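Probable cobalt-precorrin-6B C(15)-methyltransferase (decarboxylating) (PDB 1L3I) probably methylates C-15 of cobalt-precorrin-6B with S-adenosyl-L-methionine and then decarboxylates it at C-12, giving cobalt-precorrin-7 on the anaerobic route to adenosylcobalamin. Local coordinates at residues 15-19 with 20-24; 48-51 with 52-56. All coordinates share one frame; numbering follows the deposited sequence.

Contact 1 of 2, residues 15-19 with 20-24; sequences GPTAM and EVRCL. With SAH (S-adenosyl-L-homocysteine), chain G.
Arg22 reaches back from the first turn of helix 19-29 to the loop that leads into it, its NE donating to Thr17 O at 2.8 Å. The bond is bent at the hydrogen (137°), yet the oxygen lies close to the guanidinium plane. A bend at chi3 (-70°) brings NE round to this carbonyl, after CG and CD have passed close by it. The guanidinium is also held by charge: NH2 pairs with Asp4 and NH1 with Glu50, and Ile2 O takes a further bond from NH2. With an alanine in place of Arg22, Thr17 O would probably lose this donor, and Asp4 and Glu50 the cation they share. The backbone bonds start the helix: Ala18, at the N-cap position, accepts from Arg22 N through its O (2.8 Å), and Met19 O accepts from Cys23 N. Apolar contact between loop and helix comes from Thr17 and Ala18 against Val21. Thr17 CG2, anti to the backbone N (OG1 lying beside that N, chi1 -67°), meets Val21 CG1 at 3.5 Å, the two side chains crossing at about a right angle; Ala18 CB rests against Val21 CG2 at 3.9 Å. The side chain of Met19, a selenomethionine, separately runs across that of Arg22, Met19 CB lying 3.6 Å from Arg22 NH2. Farther along, Cys23 SG forms a disulfide with Cys27 of a second subunit. Thr17 holds the ligand with both backbone and side chain: its N donates to the S-adenosyl-L-homocysteine carboxylate O at 2.7 Å, and its OG1 accepts from the ligand amino N at 2.9 Å. At Gly15 a side chain would run into the carboxylate OXT. Gly15, Pro16 and Thr17, in the loop just before helix 19-29, line the amino-acid end of the cofactor pocket of this Rossmann-like methyltransferase.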
ATOM      1  N   GLY A  15       8.315 -18.797   5.697  1.00 28.21           N
ATOM      2  CA  GLY A  15       7.010 -18.786   6.325  1.00 30.96           C
ATOM      3  C   GLY A  15       7.096 -18.515   7.803  1.00 33.09           C
ATOM      4  O   GLY A  15       8.175 -18.273   8.320  1.00 38.46           O
ATOM      5  N   PRO A  16       5.958 -18.504   8.526  1.00 34.58           N
ATOM      6  CA  PRO A  16       4.637 -18.801   7.956  1.00 31.49           C
ATOM      7  C   PRO A  16       4.142 -17.605   7.156  1.00 31.79           C
ATOM      8  O   PRO A  16       4.656 -16.507   7.284  1.00 30.49           O
ATOM      9  CB  PRO A  16       3.788 -18.998   9.209  1.00 35.08           C
ATOM     10  CG  PRO A  16       4.379 -17.995  10.162  1.00 34.95           C
ATOM     11  CD  PRO A  16       5.877 -18.210   9.958  1.00 34.45           C
ATOM     12  N   THR A  17       3.181 -17.861   6.281  1.00 33.77           N
ATOM     13  CA  THR A  17       2.583 -16.807   5.470  1.00 33.11           C
ATOM     14  C   THR A  17       1.880 -15.846   6.442  1.00 30.45           C
ATOM     15  O   THR A  17       1.319 -16.278   7.452  1.00 28.23           O
ATOM     16  CB  THR A  17       1.584 -17.386   4.444  1.00 31.08           C
ATOM     17  OG1 THR A  17       2.301 -18.170   3.485  1.00 32.71           O
ATOM     18  CG2 THR A  17       0.822 -16.285   3.720  1.00 27.90           C
ATOM     19  N   ALA A  18       2.025 -14.552   6.176  1.00 30.40           N
ATOM     20  CA  ALA A  18       1.422 -13.487   6.964  1.00 28.72           C
ATOM     21  C   ALA A  18       0.009 -13.852   7.409  1.00 32.81           C
ATOM     22  O   ALA A  18      -0.847 -14.158   6.568  1.00 36.81           O
ATOM     23  CB  ALA A  18       1.384 -12.210   6.133  1.00 27.39           C
HETATM   24  N   MSE A  19      -0.260 -13.761   8.712  1.00 28.69           N
HETATM   25  CA  MSE A  19      -1.577 -14.080   9.269  1.00 26.53           C
HETATM   26  C   MSE A  19      -2.732 -13.455   8.494  1.00 25.78           C
HETATM   27  O   MSE A  19      -3.680 -14.142   8.163  1.00 32.01           O
HETATM   28  CB  MSE A  19      -1.660 -13.668  10.748  1.00 29.30           C
HETATM   29  CG  MSE A  19      -2.948 -14.078  11.472  1.00 33.78           C
HETATM   30 SE   MSE A  19      -4.412 -12.779  11.304  1.00 40.23          SE
HETATM   31  CE  MSE A  19      -5.733 -13.747  10.456  1.00 49.53           C
ATOM     32  N   GLU A  20      -2.617 -12.174   8.157  1.00 22.17           N
ATOM     33  CA  GLU A  20      -3.687 -11.491   7.439  1.00 20.60           C
ATOM     34  C   GLU A  20      -3.895 -12.112   6.067  1.00 23.44           C
ATOM     35  O   GLU A  20      -5.007 -12.129   5.565  1.00 24.74           O
ATOM     36  CB  GLU A  20      -3.401  -9.986   7.324  1.00 24.17           C
ATOM     37  CG  GLU A  20      -3.193  -9.251   8.659  1.00 22.63           C
ATOM     38  CD  GLU A  20      -1.773  -9.377   9.245  1.00 23.88           C
ATOM     39  OE1 GLU A  20      -0.864  -9.958   8.613  1.00 25.68           O
ATOM     40  OE2 GLU A  20      -1.559  -8.856  10.344  1.00 25.18           O
ATOM     41  N   VAL A  21      -2.837 -12.668   5.482  1.00 23.10           N
ATOM     42  CA  VAL A  21      -2.935 -13.306   4.183  1.00 23.49           C
ATOM     43  C   VAL A  21      -3.556 -14.684   4.372  1.00 25.43           C
ATOM     44  O   VAL A  21      -4.450 -15.077   3.627  1.00 30.43           O
ATOM     45  CB  VAL A  21      -1.572 -13.400   3.486  1.00 25.14           C
ATOM     46  CG1 VAL A  21      -1.661 -14.261   2.228  1.00 23.03           C
ATOM     47  CG2 VAL A  21      -1.093 -12.002   3.127  1.00 24.77           C
ATOM     48  N   ARG A  22      -3.121 -15.402   5.401  1.00 26.40           N
ATOM     49  CA  ARG A  22      -3.675 -16.729   5.689  1.00 26.76           C
ATOM     50  C   ARG A  22      -5.176 -16.608   6.004  1.00 30.32           C
ATOM     51  O   ARG A  22      -5.978 -17.465   5.635  1.00 33.39           O
ATOM     52  CB  ARG A  22      -2.933 -17.379   6.853  1.00 21.04           C
ATOM     53  CG  ARG A  22      -1.506 -17.733   6.526  1.00 25.85           C
ATOM     54  CD  ARG A  22      -0.849 -18.536   7.626  1.00 29.75           C
ATOM     55  NE  ARG A  22      -0.601 -17.742   8.823  1.00 30.97           N
ATOM     56  CZ  ARG A  22      -1.148 -17.983  10.013  1.00 32.57           C
ATOM     57  NH1 ARG A  22      -1.986 -18.992  10.192  1.00 35.39           N
ATOM     58  NH2 ARG A  22      -0.882 -17.184  11.036  1.00 32.17           N
ATOM     59  N   CYS A  23      -5.552 -15.501   6.633  1.00 27.79           N
ATOM     60  CA  CYS A  23      -6.938 -15.235   6.978  1.00 25.05           C
ATOM     61  C   CYS A  23      -7.757 -15.140   5.696  1.00 24.40           C
ATOM     62  O   CYS A  23      -8.786 -15.807   5.557  1.00 25.26           O
ATOM     63  CB  CYS A  23      -7.014 -13.923   7.755  1.00 23.97           C
ATOM     64  SG  CYS A  23      -8.653 -13.384   8.279  1.00 28.81           S
ATOM     65  N   LEU A  24      -7.261 -14.365   4.735  1.00 22.58           N
ATOM     66  CA  LEU A  24      -7.945 -14.181   3.459  1.00 23.10           C
ATOM     67  C   LEU A  24      -7.958 -15.475   2.655  1.00 26.72           C
ATOM     68  O   LEU A  24      -8.957 -15.783   2.002  1.00 29.39           O
ATOM     69  CB  LEU A  24      -7.328 -13.022   2.660  1.00 24.40           C
ATOM     70  CG  LEU A  24      -8.007 -12.614   1.351  1.00 21.16           C
ATOM     71  CD1 LEU A  24      -9.494 -12.375   1.533  1.00 22.30           C
ATOM     72  CD2 LEU A  24      -7.345 -11.383   0.815  1.00 23.39           C
TER
HETATM   73  N   SAH G 801       2.649 -21.043   3.014  1.00 24.40           N
HETATM   74  CA  SAH G 801       3.682 -21.615   3.885  1.00 25.22           C
HETATM   75  CB  SAH G 801       5.108 -21.263   3.385  1.00 26.46           C
HETATM   76  CG  SAH G 801       5.403 -21.803   1.958  1.00 32.28           C
HETATM   77  SD  SAH G 801       7.043 -21.479   1.297  1.00 30.67           S
HETATM   78  C   SAH G 801       3.468 -21.100   5.301  1.00 23.12           C
HETATM   79  O   SAH G 801       2.503 -20.339   5.488  1.00 22.92           O
HETATM   80  OXT SAH G 801       4.246 -21.477   6.201  1.00 26.17           O
HETATM   81  C5' SAH G 801       6.969 -22.281  -0.285  1.00 27.48           C
HETATM   82  C4' SAH G 801       7.287 -23.733  -0.219  1.00 28.12           C
HETATM   83  O4' SAH G 801       7.204 -24.183  -1.584  1.00 32.86           O
HETATM   84  C3' SAH G 801       8.761 -24.120   0.297  1.00 23.07           C
HETATM   85  O3' SAH G 801       8.881 -24.881   1.542  1.00 26.90           O
HETATM   86  C2' SAH G 801       9.297 -24.840  -0.962  1.00 26.30           C
HETATM   87  O2' SAH G 801      10.310 -25.842  -0.783  1.00 23.62           O
HETATM   88  C1' SAH G 801       8.013 -25.325  -1.595  1.00 29.49           C
HETATM   89  N9  SAH G 801       7.995 -25.690  -3.006  1.00 31.13           N
HETATM   90  C8  SAH G 801       8.329 -24.870  -4.112  1.00 34.09           C
HETATM   91  N7  SAH G 801       8.185 -25.511  -5.232  1.00 29.89           N
HETATM   92  C5  SAH G 801       7.752 -26.808  -4.877  1.00 30.85           C
HETATM   93  C6  SAH G 801       7.424 -27.957  -5.619  1.00 29.82           C
HETATM   94  N6  SAH G 801       7.488 -27.980  -6.955  1.00 27.66           N
HETATM   95  N1  SAH G 801       7.021 -29.083  -4.967  1.00 35.54           N
HETATM   96  C2  SAH G 801       6.961 -29.044  -3.641  1.00 32.29           C
HETATM   97  N3  SAH G 801       7.240 -28.033  -2.837  1.00 30.84           N
HETATM   98  C4  SAH G 801       7.631 -26.932  -3.509  1.00 25.36           C

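Contact 2 of 2, residues 48-51 with 52-56; sequences TLEL and AGRVR
Leu51 O accepts two backbone donors, Arg54 N at 2.9 Å and Val55 N at 3.0 Å, where helix 46-52 ends and the chain turns towards strand 57-62, a helix-to-strand connection of the Rossmann-like methyltransferase fold. Val55 N approaches almost in line with the carbonyl, whereas Arg54 N stands well above its plane. On the packed side Ala52 N still makes a helical bond to Thr48 O (2.8 Å), and Ala52 CB lies close to the carbonyl oxygens of Thr48 and Leu49. Leu51 packs on Val58 of strand 57-62 and Met26 of helix 19-29, and Leu49 on Leu75 of helix 65-77. The other side is looser. Gly53, the first residue to leave helical angles, is exposed, and its N makes only a weak 3.4 Å bond to Leu49 O; a water accepts weakly from Gly53 N and donates to Leu49 O at 2.6 Å, bridging the stretched last turn. Arg54, extended from CG to NE, runs beside Glu50 in the same direction, but the pairing is long and of charge only, the Glu50 oxygen lying well out of the guanidinium plane; the place of Arg54 NH2 is itself less sure, and the stronger partner of Glu50 is Arg22. Val55 CG2, placed between its backbone N and carbonyl carbon (chi1 of CG1 -57°), comes within 3.2 Å of Leu51 O.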
ATOM      1  N   THR A  48      -1.270 -25.079   6.081  1.00 28.73           N
ATOM      2  CA  THR A  48      -1.604 -26.447   6.475  1.00 31.97           C
ATOM      3  C   THR A  48      -2.305 -26.548   7.847  1.00 33.57           C
ATOM      4  O   THR A  48      -3.309 -27.263   7.994  1.00 27.37           O
ATOM      5  CB  THR A  48      -0.358 -27.351   6.448  1.00 29.76           C
ATOM      6  OG1 THR A  48       0.049 -27.529   5.085  1.00 31.91           O
ATOM      7  CG2 THR A  48      -0.645 -28.708   7.077  1.00 26.40           C
ATOM      8  N   LEU A  49      -1.791 -25.823   8.842  1.00 33.30           N
ATOM      9  CA  LEU A  49      -2.383 -25.840  10.175  1.00 31.01           C
ATOM     10  C   LEU A  49      -3.819 -25.329  10.180  1.00 32.92           C
ATOM     11  O   LEU A  49      -4.691 -25.936  10.804  1.00 34.60           O
ATOM     12  CB  LEU A  49      -1.527 -25.052  11.163  1.00 27.66           C
ATOM     13  CG  LEU A  49      -0.552 -25.919  11.961  1.00 30.08           C
ATOM     14  CD1 LEU A  49       0.652 -26.323  11.121  1.00 29.16           C
ATOM     15  CD2 LEU A  49      -0.105 -25.171  13.171  1.00 31.06           C
ATOM     16  N   GLU A  50      -4.069 -24.237   9.459  1.00 33.84           N
ATOM     17  CA  GLU A  50      -5.409 -23.655   9.374  1.00 33.97           C
ATOM     18  C   GLU A  50      -6.391 -24.593   8.682  1.00 31.92           C
ATOM     19  O   GLU A  50      -7.533 -24.738   9.120  1.00 32.05           O
ATOM     20  CB  GLU A  50      -5.373 -22.309   8.646  1.00 34.78           C
ATOM     21  CG  GLU A  50      -4.427 -21.286   9.270  1.00 36.57           C
ATOM     22  CD  GLU A  50      -4.746 -20.971  10.731  1.00 38.71           C
ATOM     23  OE1 GLU A  50      -5.886 -21.194  11.178  1.00 38.32           O
ATOM     24  OE2 GLU A  50      -3.847 -20.475  11.434  1.00 40.81           O
ATOM     25  N   LEU A  51      -5.940 -25.217   7.596  1.00 34.26           N
ATOM     26  CA  LEU A  51      -6.774 -26.170   6.859  1.00 33.63           C
ATOM     27  C   LEU A  51      -7.013 -27.420   7.701  1.00 37.86           C
ATOM     28  O   LEU A  51      -8.125 -27.968   7.701  1.00 38.25           O
ATOM     29  CB  LEU A  51      -6.105 -26.574   5.550  1.00 27.92           C
ATOM     30  CG  LEU A  51      -6.108 -25.550   4.421  1.00 29.76           C
ATOM     31  CD1 LEU A  51      -5.253 -26.086   3.288  1.00 29.24           C
ATOM     32  CD2 LEU A  51      -7.547 -25.284   3.971  1.00 28.92           C
ATOM     33  N   ALA A  52      -5.981 -27.852   8.428  1.00 37.69           N
ATOM     34  CA  ALA A  52      -6.059 -29.036   9.281  1.00 40.73           C
ATOM     35  C   ALA A  52      -7.264 -29.008  10.227  1.00 43.67           C
ATOM     36  O   ALA A  52      -8.011 -29.990  10.336  1.00 44.49           O
ATOM     37  CB  ALA A  52      -4.765 -29.193  10.082  1.00 38.70           C
ATOM     38  N   GLY A  53      -7.473 -27.874  10.883  1.00 45.16           N
ATOM     39  CA  GLY A  53      -8.588 -27.768  11.807  1.00 44.81           C
ATOM     40  C   GLY A  53      -9.937 -27.449  11.192  1.00 44.91           C
ATOM     41  O   GLY A  53     -10.888 -27.240  11.933  1.00 47.87           O
ATOM     42  N   ARG A  54     -10.048 -27.437   9.862  1.00 44.51           N
ATOM     43  CA  ARG A  54     -11.326 -27.098   9.233  1.00 43.80           C
ATOM     44  C   ARG A  54     -11.854 -28.072   8.196  1.00 46.16           C
ATOM     45  O   ARG A  54     -13.060 -28.071   7.899  1.00 49.47           O
ATOM     46  CB  ARG A  54     -11.272 -25.692   8.629  1.00 43.55           C
ATOM     47  CG  ARG A  54     -11.001 -24.627   9.662  1.00 47.99           C
ATOM     48  CD  ARG A  54     -10.965 -23.271   9.068  1.00 54.01           C
ATOM     49  NE  ARG A  54     -10.384 -22.330  10.016  1.00 64.48           N
ATOM     50  CZ  ARG A  54     -10.224 -21.033   9.795  1.00 69.10           C
ATOM     51  NH1 ARG A  54     -10.591 -20.501   8.637  1.00 73.17           N
ATOM     52  NH2 ARG A  54      -9.744 -20.262  10.761  1.00 71.82           N
ATOM     53  N   VAL A  55     -10.975 -28.889   7.626  1.00 44.77           N
ATOM     54  CA  VAL A  55     -11.396 -29.838   6.607  1.00 41.01           C
ATOM     55  C   VAL A  55     -11.242 -31.288   7.068  1.00 42.52           C
ATOM     56  O   VAL A  55     -10.764 -31.559   8.177  1.00 43.17           O
ATOM     57  CB  VAL A  55     -10.672 -29.593   5.239  1.00 37.40           C
ATOM     58  CG1 VAL A  55     -10.917 -28.186   4.761  1.00 32.15           C
ATOM     59  CG2 VAL A  55      -9.190 -29.856   5.349  1.00 33.25           C
ATOM     60  N   ARG A  56     -11.654 -32.217   6.209  1.00 44.13           N
ATOM     61  CA  ARG A  56     -11.579 -33.644   6.525  1.00 45.45           C
ATOM     62  C   ARG A  56     -10.160 -34.198   6.398  1.00 41.68           C
ATOM     63  O   ARG A  56      -9.650 -34.798   7.336  1.00 43.53           O
ATOM     64  CB  ARG A  56     -12.562 -34.423   5.634  1.00 49.20           C
ATOM     65  CG  ARG A  56     -12.612 -35.946   5.853  1.00 57.26           C
ATOM     66  CD  ARG A  56     -13.799 -36.587   5.133  1.00 62.38           C
ATOM     67  NE  ARG A  56     -14.076 -35.939   3.851  1.00 76.57           N
ATOM     68  CZ  ARG A  56     -14.525 -36.544   2.753  1.00 80.68           C
ATOM     69  NH1 ARG A  56     -14.756 -37.848   2.747  1.00 84.38           N
ATOM     70  NH2 ARG A  56     -14.736 -35.833   1.642  1.00 83.20           N
TER
HETATM   71  O   HOH W   1      -6.784 -25.279  12.248  1.00 40.79           O

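How the contacts relate
Contacts 1 and 2 come in series along the chain, their centres 14 Å apart, and meet through one salt bridge, Arg22 NH1 to Glu50 OE2 at 2.7 Å. Arg22 thus ties the loop before helix 19-29 to helix 46-52, and Met26 of the former helix packs on Glu50, Leu51 and Arg54. Their relation to the ligand differs. In contact 1 Thr17 binds the amino-acid part of S-adenosyl-L-homocysteine directly. In contact 2 the side chain of Thr48 is about 7 Å from the bound S-adenosyl-L-homocysteine. Thr48 also touches Cys42 of the glycine-rich binding loop. The Arg22 side chain is about 7 Å from Gly45 of that loop.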